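Local coordinates for protein SmhA (Serratia marcescens, PDB 7A27) that is the A component of the tripartite alpha-pore-forming toxin Smh, solved here in its soluble form, and probably works with its partners to perforate target membranes, at residues K55-Q60 against G145-V150; R62-V67 against R137-P142; Y231-I236 against A277-A282; Q29-L34 against A284-D289. One frame throughout, in Å; residues are numbered along the deposited sequence.

Contact 1 of 4, residues K55-Q60 against G145-V150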
# COMPACT_ATOMS: atom_id res chain seq x y z
N LYS A 55 11.41 -21.00 11.22
CA LYS A 55 12.64 -20.19 10.97
C LYS A 55 12.79 -19.92 9.46
O LYS A 55 13.15 -18.79 9.12
CB LYS A 55 13.89 -20.88 11.50
CG LYS A 55 14.08 -20.83 13.02
CD LYS A 55 15.31 -21.57 13.51
CE LYS A 55 15.49 -21.54 15.01
NZ LYS A 55 16.55 -22.46 15.47
N ALA A 56 12.55 -20.92 8.61
CA ALA A 56 12.66 -20.83 7.13
C ALA A 56 11.61 -19.87 6.59
O ALA A 56 11.96 -19.06 5.72
CB ALA A 56 12.51 -22.18 6.48
N TYR A 57 10.37 -19.98 7.07
CA TYR A 57 9.24 -19.12 6.63
C TYR A 57 9.47 -17.69 7.11
O TYR A 57 9.31 -16.75 6.31
CB TYR A 57 7.91 -19.68 7.13
CG TYR A 57 6.66 -18.95 6.70
CD1 TYR A 57 6.37 -18.74 5.36
CD2 TYR A 57 5.71 -18.55 7.63
CE1 TYR A 57 5.19 -18.12 4.96
CE2 TYR A 57 4.53 -17.94 7.25
CZ TYR A 57 4.27 -17.72 5.91
OH TYR A 57 3.10 -17.12 5.56
N GLN A 58 9.85 -17.53 8.38
CA GLN A 58 10.08 -16.19 8.99
C GLN A 58 11.20 -15.49 8.20
O GLN A 58 11.06 -14.27 7.93
CB GLN A 58 10.39 -16.32 10.48
CG GLN A 58 10.31 -15.00 11.22
CD GLN A 58 10.30 -15.18 12.72
OE1 GLN A 58 10.88 -16.12 13.27
NE2 GLN A 58 9.67 -14.24 13.40
N ASN A 59 12.23 -16.24 7.81
CA ASN A 59 13.39 -15.72 7.03
C ASN A 59 12.91 -15.29 5.64
O ASN A 59 13.20 -14.17 5.23
CB ASN A 59 14.53 -16.73 6.89
CG ASN A 59 15.75 -16.07 6.28
OD1 ASN A 59 16.06 -16.33 5.12
ND2 ASN A 59 16.37 -15.16 7.02
N GLN A 60 12.17 -16.16 4.95
CA GLN A 60 11.70 -15.92 3.57
C GLN A 60 10.78 -14.70 3.54
O GLN A 60 10.81 -13.97 2.54
CB GLN A 60 11.17 -17.24 3.00
CG GLN A 60 10.81 -17.17 1.51
CD GLN A 60 11.92 -16.76 0.56
OE1 GLN A 60 11.79 -15.78 -0.18
NE2 GLN A 60 13.00 -17.54 0.57
N GLY A 145 0.47 -20.21 1.37
CA GLY A 145 -0.39 -21.38 1.17
C GLY A 145 0.24 -22.64 1.74
O GLY A 145 -0.49 -23.44 2.36
N ASN A 146 1.54 -22.82 1.52
CA ASN A 146 2.30 -24.02 1.96
C ASN A 146 2.46 -24.00 3.49
O ASN A 146 2.42 -25.08 4.10
CB ASN A 146 3.67 -24.13 1.29
CG ASN A 146 3.58 -24.54 -0.16
OD1 ASN A 146 2.61 -25.16 -0.59
ND2 ASN A 146 4.61 -24.21 -0.92
N PHE A 147 2.65 -22.83 4.08
CA PHE A 147 2.85 -22.73 5.54
C PHE A 147 1.49 -22.98 6.21
O PHE A 147 1.50 -23.60 7.29
CB PHE A 147 3.51 -21.41 5.94
CG PHE A 147 3.95 -21.38 7.39
CD1 PHE A 147 5.02 -22.15 7.82
CD2 PHE A 147 3.26 -20.63 8.33
CE1 PHE A 147 5.40 -22.15 9.15
CE2 PHE A 147 3.65 -20.63 9.67
CZ PHE A 147 4.72 -21.39 10.07
N LEU A 148 0.38 -22.56 5.60
CA LEU A 148 -0.99 -22.82 6.15
C LEU A 148 -1.26 -24.33 6.19
O LEU A 148 -1.73 -24.78 7.23
CB LEU A 148 -2.05 -22.08 5.33
CG LEU A 148 -2.28 -20.63 5.73
CD1 LEU A 148 -3.12 -19.90 4.68
CD2 LEU A 148 -2.93 -20.54 7.10
N ASN A 149 -0.93 -25.07 5.13
CA ASN A 149 -1.09 -26.54 5.07
C ASN A 149 -0.25 -27.20 6.19
O ASN A 149 -0.61 -28.32 6.61
CB ASN A 149 -0.69 -27.13 3.72
CG ASN A 149 -1.54 -26.63 2.57
OD1 ASN A 149 -2.67 -26.19 2.76
ND2 ASN A 149 -1.01 -26.69 1.36
N VAL A 150 0.82 -26.53 6.64
CA VAL A 150 1.72 -27.02 7.73
C VAL A 150 1.02 -26.81 9.08
O VAL A 150 1.04 -27.76 9.90
CB VAL A 150 3.11 -26.36 7.67
CG1 VAL A 150 3.93 -26.63 8.93
CG2 VAL A 150 3.88 -26.77 6.43
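Y57 and F147 carry this contact between them: two aromatic rings, one from each helix, laid over each other in an offset stack. The centroids lie 4.1 Å apart and the planes are tilted by 18°, near enough to parallel for face to meet face. Each ring also takes a methylene. F147 CB sits almost squarely over the Y57 ring, 3.6 Å from its centroid, while Y57 CB approaches the face of the F147 ring less directly, 4.3 Å from that centroid. Both side chains set CG anti to the backbone nitrogen (chi1 -177° for Y57, -170° for F147), which sends the rings out into the space between helices whose nearest CA atoms, those of Y57 and F147, are 7.4 Å apart. That is the tight part, and it is buried. Away from it the flanks face solvent: A56, N59, N146 and N149 are exposed and add nothing to the packing. The phenol end has a polar partner: Y57 OH hydrogen-bonds Q281 OE1. The stack thus lies where helices 48-96 and 104-155, running in opposite senses, meet helix 272-299, whose V280 and A284 also touch the Y57 side chain.

Contact 2 of 4, residues R62-V67 against R137-P142; sequences RQQAQV and REMLEP
Q64 and L140 mark the closest backbone approach here, their CA atoms 8.5 Å apart on two helical segments that run in roughly opposite senses. The 137-142 segment is kinked at P142, where the proline nitrogen, lacking a hydrogen, makes no backbone hydrogen bond to the turn before. At that separation side chains must do the reaching, Q64 from one side, M139 and L140 from the other. Q64 CG stands anti to the carbonyl carbon and the chain then bends at chi2 (-50°), so that the aliphatic part rests on the other helix. Q64 CG meets the methyl CE of M139 at 3.9 Å and L140 CD2 at 4.0 Å. Farther out, the M139 thioether, on a chain bent at chi2 and chi3, lies alongside the bent glutamine, with Q64 NE2 4.0 Å from M139 SD; L140 offers a branch methyl from the flank. On another face of its helix R137 NE pairs with E141 OE1 in a salt bridge, and R137 NH1 reaches E295. What joins the two segments here is van der Waals packing of methyl, methylene and sulfur, weak in direction and probably tolerant of small shifts, while the Q64 amide spends its NE2 on a weak hydrogen bond to Q60 OE1, one turn back.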
# COMPACT_ATOMS: atom_id res chain seq x y z
N ARG A 62 10.92 -11.97 5.79
CA ARG A 62 11.77 -10.77 6.03
C ARG A 62 12.46 -10.38 4.73
O ARG A 62 12.55 -9.16 4.47
CB ARG A 62 12.75 -11.03 7.18
CG ARG A 62 12.04 -11.21 8.51
CD ARG A 62 12.91 -11.88 9.55
NE ARG A 62 13.97 -11.02 10.04
CZ ARG A 62 13.85 -10.21 11.07
NH1 ARG A 62 12.70 -10.11 11.73
NH2 ARG A 62 14.88 -9.48 11.43
N GLN A 63 12.89 -11.35 3.91
CA GLN A 63 13.52 -11.08 2.58
C GLN A 63 12.51 -10.31 1.73
O GLN A 63 12.88 -9.28 1.18
CB GLN A 63 13.99 -12.34 1.85
CG GLN A 63 15.05 -13.14 2.61
CD GLN A 63 15.62 -14.29 1.83
OE1 GLN A 63 15.77 -14.24 0.63
NE2 GLN A 63 16.00 -15.35 2.52
N GLN A 64 11.25 -10.75 1.67
CA GLN A 64 10.22 -10.12 0.80
C GLN A 64 9.79 -8.76 1.37
O GLN A 64 9.42 -7.89 0.55
CB GLN A 64 9.04 -11.07 0.61
CG GLN A 64 9.47 -12.33 -0.13
CD GLN A 64 10.24 -11.97 -1.38
OE1 GLN A 64 9.89 -11.04 -2.11
NE2 GLN A 64 11.32 -12.69 -1.61
N ALA A 65 9.82 -8.61 2.70
CA ALA A 65 9.48 -7.36 3.40
C ALA A 65 10.56 -6.32 3.07
O ALA A 65 10.19 -5.20 2.72
CB ALA A 65 9.38 -7.59 4.89
N GLN A 66 11.84 -6.70 3.19
CA GLN A 66 12.99 -5.82 2.82
C GLN A 66 12.86 -5.42 1.34
O GLN A 66 12.99 -4.22 1.06
CB GLN A 66 14.31 -6.53 3.10
CG GLN A 66 15.55 -5.82 2.55
CD GLN A 66 16.80 -6.63 2.82
OE1 GLN A 66 16.99 -7.18 3.91
NE2 GLN A 66 17.69 -6.70 1.84
N VAL A 67 12.58 -6.36 0.44
CA VAL A 67 12.46 -6.05 -1.02
C VAL A 67 11.36 -5.01 -1.23
O VAL A 67 11.61 -3.98 -1.89
CB VAL A 67 12.24 -7.31 -1.87
CG1 VAL A 67 11.87 -6.94 -3.30
CG2 VAL A 67 13.47 -8.19 -1.89
N ARG A 137 3.40 -11.48 -6.35
CA ARG A 137 2.13 -12.06 -5.87
C ARG A 137 2.13 -13.57 -6.13
O ARG A 137 1.86 -14.34 -5.19
CB ARG A 137 0.94 -11.39 -6.56
CG ARG A 137 -0.40 -12.03 -6.23
CD ARG A 137 -1.54 -11.44 -7.03
NE ARG A 137 -2.74 -12.24 -6.83
CZ ARG A 137 -3.93 -11.94 -7.30
NH1 ARG A 137 -4.11 -10.82 -7.99
NH2 ARG A 137 -4.96 -12.74 -7.07
N GLU A 138 2.49 -13.98 -7.35
CA GLU A 138 2.47 -15.40 -7.80
C GLU A 138 3.47 -16.24 -7.01
O GLU A 138 3.30 -17.48 -7.03
CB GLU A 138 2.66 -15.47 -9.32
CG GLU A 138 1.43 -14.98 -10.08
CD GLU A 138 1.62 -14.63 -11.55
OE1 GLU A 138 2.63 -15.08 -12.12
OE2 GLU A 138 0.75 -13.90 -12.12
N MET A 139 4.45 -15.63 -6.33
CA MET A 139 5.45 -16.37 -5.50
C MET A 139 5.03 -16.32 -4.02
O MET A 139 5.25 -17.31 -3.31
CB MET A 139 6.87 -15.83 -5.66
CG MET A 139 7.24 -14.74 -4.67
SD MET A 139 8.87 -14.86 -3.85
CE MET A 139 8.48 -15.51 -2.22
N LEU A 140 4.41 -15.22 -3.58
CA LEU A 140 3.95 -15.03 -2.18
C LEU A 140 2.75 -15.93 -1.85
O LEU A 140 2.75 -16.48 -0.74
CB LEU A 140 3.59 -13.56 -1.96
CG LEU A 140 4.76 -12.60 -1.78
CD1 LEU A 140 4.30 -11.16 -1.84
CD2 LEU A 140 5.47 -12.87 -0.46
N GLU A 141 1.75 -16.05 -2.74
CA GLU A 141 0.51 -16.82 -2.45
C GLU A 141 0.89 -18.26 -2.09
O GLU A 141 0.53 -18.73 -1.02
CB GLU A 141 -0.55 -16.72 -3.55
CG GLU A 141 -0.94 -15.29 -3.87
CD GLU A 141 -2.35 -15.09 -4.41
OE1 GLU A 141 -2.52 -14.94 -5.66
OE2 GLU A 141 -3.25 -14.96 -3.57
N PRO A 142 1.62 -19.00 -2.96
CA PRO A 142 2.04 -20.37 -2.65
C PRO A 142 2.95 -20.52 -1.42
O PRO A 142 2.92 -21.57 -0.83
CB PRO A 142 2.83 -20.79 -3.90
CG PRO A 142 2.27 -19.93 -4.99
CD PRO A 142 2.05 -18.61 -4.30

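Contact 3 of 4, residues Y231-I236 against A277-A282; sequences YMISGI and AKSVQA
I233 leans on S279, and nearly all of it touches a single oxygen. Start at I233 CB, 4.0 Å from S279 OG. The branch CG2, anti to the backbone nitrogen, lies 3.5 Å from that same OG, and CG1 on the other branch is about as near. At the tip, I233 CD1 still touches OG but also reaches S279 CB at 3.8 Å, so the isoleucine lies along the hydroxymethyl group, with CB, both branches and CD1 all close to OG. These are packing contacts; the hydroxyl finds its polar partner in a water, 2.8 Å from S279 OG. The strand beneath belongs to a two-stranded antiparallel hairpin, 198-206 with 230-237, with residues 210-225 between its strands left unmodelled. A hairpin of this kind beside a helical bundle is consistent with the beta-tongue of ClyA-type toxins, here lying along helix 272-299: the segment axes come within 9.7 Å, with their directions only 22° from parallel. Two residues earlier on the same strand face, Y231 extends its ring so that S279 OG lies at the edge, near the ring plane, 3.9 Å from Y231 CE2. Y231 OH packs against V280 CG2 at 3.6 Å. The same water also lies near Y231 OH, but at a separation too short to be relied on, and Q58 NE2 gives that hydroxyl a further, weak hydrogen bond.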
# COMPACT_ATOMS: atom_id res chain seq x y z
N TYR A 231 8.93 -16.08 23.39
CA TYR A 231 8.81 -15.48 22.03
C TYR A 231 7.90 -14.25 22.13
O TYR A 231 6.68 -14.44 22.39
CB TYR A 231 8.31 -16.54 21.04
CG TYR A 231 8.13 -16.03 19.64
CD1 TYR A 231 9.18 -16.02 18.74
CD2 TYR A 231 6.92 -15.52 19.21
CE1 TYR A 231 9.04 -15.50 17.46
CE2 TYR A 231 6.75 -15.03 17.92
CZ TYR A 231 7.82 -15.00 17.05
OH TYR A 231 7.66 -14.51 15.78
N MET A 232 8.46 -13.04 21.98
CA MET A 232 7.71 -11.75 22.11
C MET A 232 7.05 -11.36 20.79
O MET A 232 7.77 -11.18 19.79
CB MET A 232 8.64 -10.62 22.58
CG MET A 232 9.31 -10.95 23.90
SD MET A 232 8.09 -11.04 25.25
CE MET A 232 8.38 -9.42 25.97
N ILE A 233 5.73 -11.17 20.82
CA ILE A 233 4.87 -10.87 19.63
C ILE A 233 4.67 -9.36 19.50
O ILE A 233 4.12 -8.73 20.44
CB ILE A 233 3.53 -11.60 19.72
CG1 ILE A 233 3.75 -13.12 19.83
CG2 ILE A 233 2.63 -11.22 18.56
CD1 ILE A 233 2.52 -13.93 20.17
N SER A 234 5.11 -8.81 18.37
CA SER A 234 4.99 -7.37 18.02
C SER A 234 3.66 -7.18 17.28
O SER A 234 3.27 -8.08 16.50
CB SER A 234 6.18 -6.90 17.21
OG SER A 234 7.42 -7.14 17.90
N GLY A 235 2.97 -6.08 17.55
CA GLY A 235 1.70 -5.75 16.89
C GLY A 235 1.65 -4.27 16.57
O GLY A 235 2.27 -3.48 17.33
N ILE A 236 0.94 -3.91 15.49
CA ILE A 236 0.71 -2.49 15.08
C ILE A 236 -0.07 -1.82 16.21
O ILE A 236 -0.85 -2.53 16.89
CB ILE A 236 -0.08 -2.38 13.76
CG1 ILE A 236 0.59 -3.10 12.59
CG2 ILE A 236 -0.34 -0.92 13.43
CD1 ILE A 236 1.95 -2.56 12.22
N ALA A 277 4.10 -20.40 15.42
CA ALA A 277 3.74 -20.58 14.00
C ALA A 277 2.51 -19.72 13.65
O ALA A 277 2.55 -19.07 12.59
CB ALA A 277 3.51 -22.04 13.71
N LYS A 278 1.50 -19.71 14.53
CA LYS A 278 0.24 -18.95 14.33
C LYS A 278 0.52 -17.45 14.37
O LYS A 278 -0.05 -16.74 13.51
CB LYS A 278 -0.80 -19.27 15.41
CG LYS A 278 -1.45 -20.64 15.36
CD LYS A 278 -2.76 -20.64 16.17
CE LYS A 278 -3.92 -21.25 15.41
NZ LYS A 278 -4.13 -20.66 14.06
N SER A 279 1.34 -17.00 15.33
CA SER A 279 1.74 -15.58 15.51
C SER A 279 2.42 -15.03 14.25
O SER A 279 2.15 -13.84 13.89
CB SER A 279 2.64 -15.42 16.69
OG SER A 279 3.21 -14.13 16.66
N VAL A 280 3.29 -15.85 13.63
CA VAL A 280 4.06 -15.49 12.40
C VAL A 280 3.09 -15.39 11.23
O VAL A 280 3.16 -14.39 10.50
CB VAL A 280 5.18 -16.50 12.09
CG1 VAL A 280 5.79 -16.27 10.72
CG2 VAL A 280 6.27 -16.45 13.15
N GLN A 281 2.25 -16.42 11.06
CA GLN A 281 1.28 -16.54 9.94
C GLN A 281 0.31 -15.35 9.97
O GLN A 281 -0.08 -14.91 8.87
CB GLN A 281 0.56 -17.88 10.02
CG GLN A 281 -0.61 -18.00 9.07
CD GLN A 281 -0.25 -17.67 7.64
OE1 GLN A 281 0.91 -17.77 7.24
NE2 GLN A 281 -1.27 -17.27 6.89
N ALA A 282 -0.07 -14.87 11.16
CA ALA A 282 -0.99 -13.72 11.30
C ALA A 282 -0.36 -12.47 10.67
O ALA A 282 -1.07 -11.71 10.00
CB ALA A 282 -1.32 -13.51 12.76
O HOH W 1 5.52 -13.54 15.12

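Contact 4 of 4, residues Q29-L34 against A284-D289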
# COMPACT_ATOMS: atom_id res chain seq x y z
N GLN A 29 3.68 -1.00 3.71
CA GLN A 29 5.00 -0.48 4.14
C GLN A 29 5.12 -0.77 5.64
O GLN A 29 6.19 -1.27 6.07
CB GLN A 29 5.07 1.01 3.77
CG GLN A 29 6.43 1.66 3.85
CD GLN A 29 6.43 3.10 3.36
OE1 GLN A 29 5.39 3.72 3.20
NE2 GLN A 29 7.61 3.66 3.13
N SER A 30 4.03 -0.52 6.40
CA SER A 30 3.95 -0.70 7.87
C SER A 30 3.95 -2.20 8.19
O SER A 30 4.60 -2.58 9.16
CB SER A 30 2.75 0.00 8.48
OG SER A 30 2.78 1.40 8.25
N TYR A 31 3.27 -3.03 7.40
CA TYR A 31 3.24 -4.50 7.60
C TYR A 31 4.61 -5.09 7.28
O TYR A 31 4.95 -6.10 7.90
CB TYR A 31 2.12 -5.18 6.81
CG TYR A 31 0.72 -4.90 7.31
CD1 TYR A 31 0.45 -4.80 8.67
CD2 TYR A 31 -0.35 -4.84 6.44
CE1 TYR A 31 -0.84 -4.56 9.13
CE2 TYR A 31 -1.64 -4.62 6.88
CZ TYR A 31 -1.88 -4.47 8.23
OH TYR A 31 -3.13 -4.25 8.68
N SER A 32 5.37 -4.49 6.37
CA SER A 32 6.77 -4.91 6.10
C SER A 32 7.62 -4.58 7.33
O SER A 32 8.40 -5.45 7.74
CB SER A 32 7.34 -4.25 4.88
OG SER A 32 6.55 -4.57 3.76
N ASN A 33 7.46 -3.38 7.89
CA ASN A 33 8.23 -2.95 9.08
C ASN A 33 7.90 -3.87 10.26
O ASN A 33 8.81 -4.13 11.07
CB ASN A 33 7.96 -1.49 9.43
CG ASN A 33 8.71 -0.52 8.55
OD1 ASN A 33 9.89 -0.73 8.23
ND2 ASN A 33 8.03 0.56 8.17
N LEU A 34 6.66 -4.34 10.35
CA LEU A 34 6.22 -5.21 11.46
C LEU A 34 6.95 -6.56 11.33
O LEU A 34 7.46 -7.04 12.33
CB LEU A 34 4.70 -5.38 11.43
CG LEU A 34 4.11 -6.21 12.56
CD1 LEU A 34 4.25 -5.51 13.91
CD2 LEU A 34 2.66 -6.51 12.29
N ALA A 284 2.19 -12.53 8.39
CA ALA A 284 2.35 -12.86 6.95
C ALA A 284 1.06 -12.50 6.22
O ALA A 284 1.14 -11.83 5.19
CB ALA A 284 2.68 -14.31 6.78
N GLN A 285 -0.08 -12.96 6.76
CA GLN A 285 -1.45 -12.74 6.21
C GLN A 285 -1.61 -11.25 5.93
O GLN A 285 -1.97 -10.93 4.80
CB GLN A 285 -2.51 -13.22 7.20
CG GLN A 285 -3.95 -13.25 6.68
CD GLN A 285 -4.21 -14.48 5.84
OE1 GLN A 285 -4.12 -15.62 6.31
NE2 GLN A 285 -4.54 -14.24 4.58
N LEU A 286 -1.33 -10.36 6.89
CA LEU A 286 -1.54 -8.90 6.70
C LEU A 286 -0.71 -8.43 5.51
O LEU A 286 -1.27 -7.71 4.66
CB LEU A 286 -1.14 -8.13 7.96
CG LEU A 286 -2.02 -8.36 9.18
CD1 LEU A 286 -1.47 -7.62 10.40
CD2 LEU A 286 -3.46 -7.95 8.89
N PHE A 287 0.56 -8.84 5.46
CA PHE A 287 1.52 -8.45 4.40
C PHE A 287 1.04 -8.96 3.04
O PHE A 287 0.89 -8.14 2.12
CB PHE A 287 2.93 -8.95 4.71
CG PHE A 287 3.95 -8.72 3.63
CD1 PHE A 287 4.42 -7.45 3.36
CD2 PHE A 287 4.45 -9.78 2.91
CE1 PHE A 287 5.35 -7.23 2.35
CE2 PHE A 287 5.42 -9.56 1.94
CZ PHE A 287 5.86 -8.29 1.65
N VAL A 288 0.77 -10.26 2.92
CA VAL A 288 0.39 -10.90 1.62
C VAL A 288 -0.98 -10.40 1.16
O VAL A 288 -1.13 -10.19 -0.05
CB VAL A 288 0.42 -12.43 1.72
CG1 VAL A 288 -0.12 -13.08 0.46
CG2 VAL A 288 1.84 -12.91 1.99
N ASP A 289 -1.96 -10.26 2.05
CA ASP A 289 -3.31 -9.79 1.67
C ASP A 289 -3.19 -8.37 1.08
O ASP A 289 -3.74 -8.14 -0.02
CB ASP A 289 -4.31 -9.79 2.83
CG ASP A 289 -4.86 -11.14 3.25
OD1 ASP A 289 -4.72 -12.11 2.47
OD2 ASP A 289 -5.45 -11.19 4.36
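Y31 and L286 both turn CG anti to their own carbonyl carbons (chi1 -70° and -67°), and the two side chains then cross at about a right angle. The leucine ends up on the tyrosine's face. L286 CB stands over the middle of the ring, 3.5 Å from the centroid and practically on the ring normal, a clean CH-pi contact. From there the branches spread outward: CD1 lies over the rim of the same face, nearest CE1, while L286 CD2 reaches Y31 OH at 3.7 Å. At the root of the ring the backbones come close, the CA atoms of Y31 and F287 being 5.4 Å apart, and Y31 CB packs on F287 CB at 4.4 Å. F287, with CG anti to its backbone nitrogen, brings its ring to S32, whose OG lies beside CE1 and CD1. The S32 hydroxyl is hydrogen-bonded to N28 O of its own helix. On the neighbouring helix Q285 NE2 spans both carboxylate oxygens of D289, one turn on. The segment axes approach to 9.0 Å at 149°, the antiparallel packing of a long helical bundle such as the ClyA family builds. The side chain of S32 lies about 9 Å from that of N359, a residue seen to bind calcium in this protein, though none is bound to this chain in the model.

From the N terminus, helix 14-37 opens contact 4, the widest loop, which closes only at 284-289. Everything else falls inside it. Helix 48-96 opens contact 1 and then contact 2; helix 104-155, coming back, closes contact 2 first and contact 1 after it, so these two nest as in a helical hairpin. Contact 3 follows in series, from strand 230-237 to helix 272-299, still within contact 4. None of the loops cross. Helix 272-299 is shared by contacts 3 and 4, and its Q281 and F287 also touch contacts 1 and 2 respectively. The beta hairpin and the bundle are tied together around it.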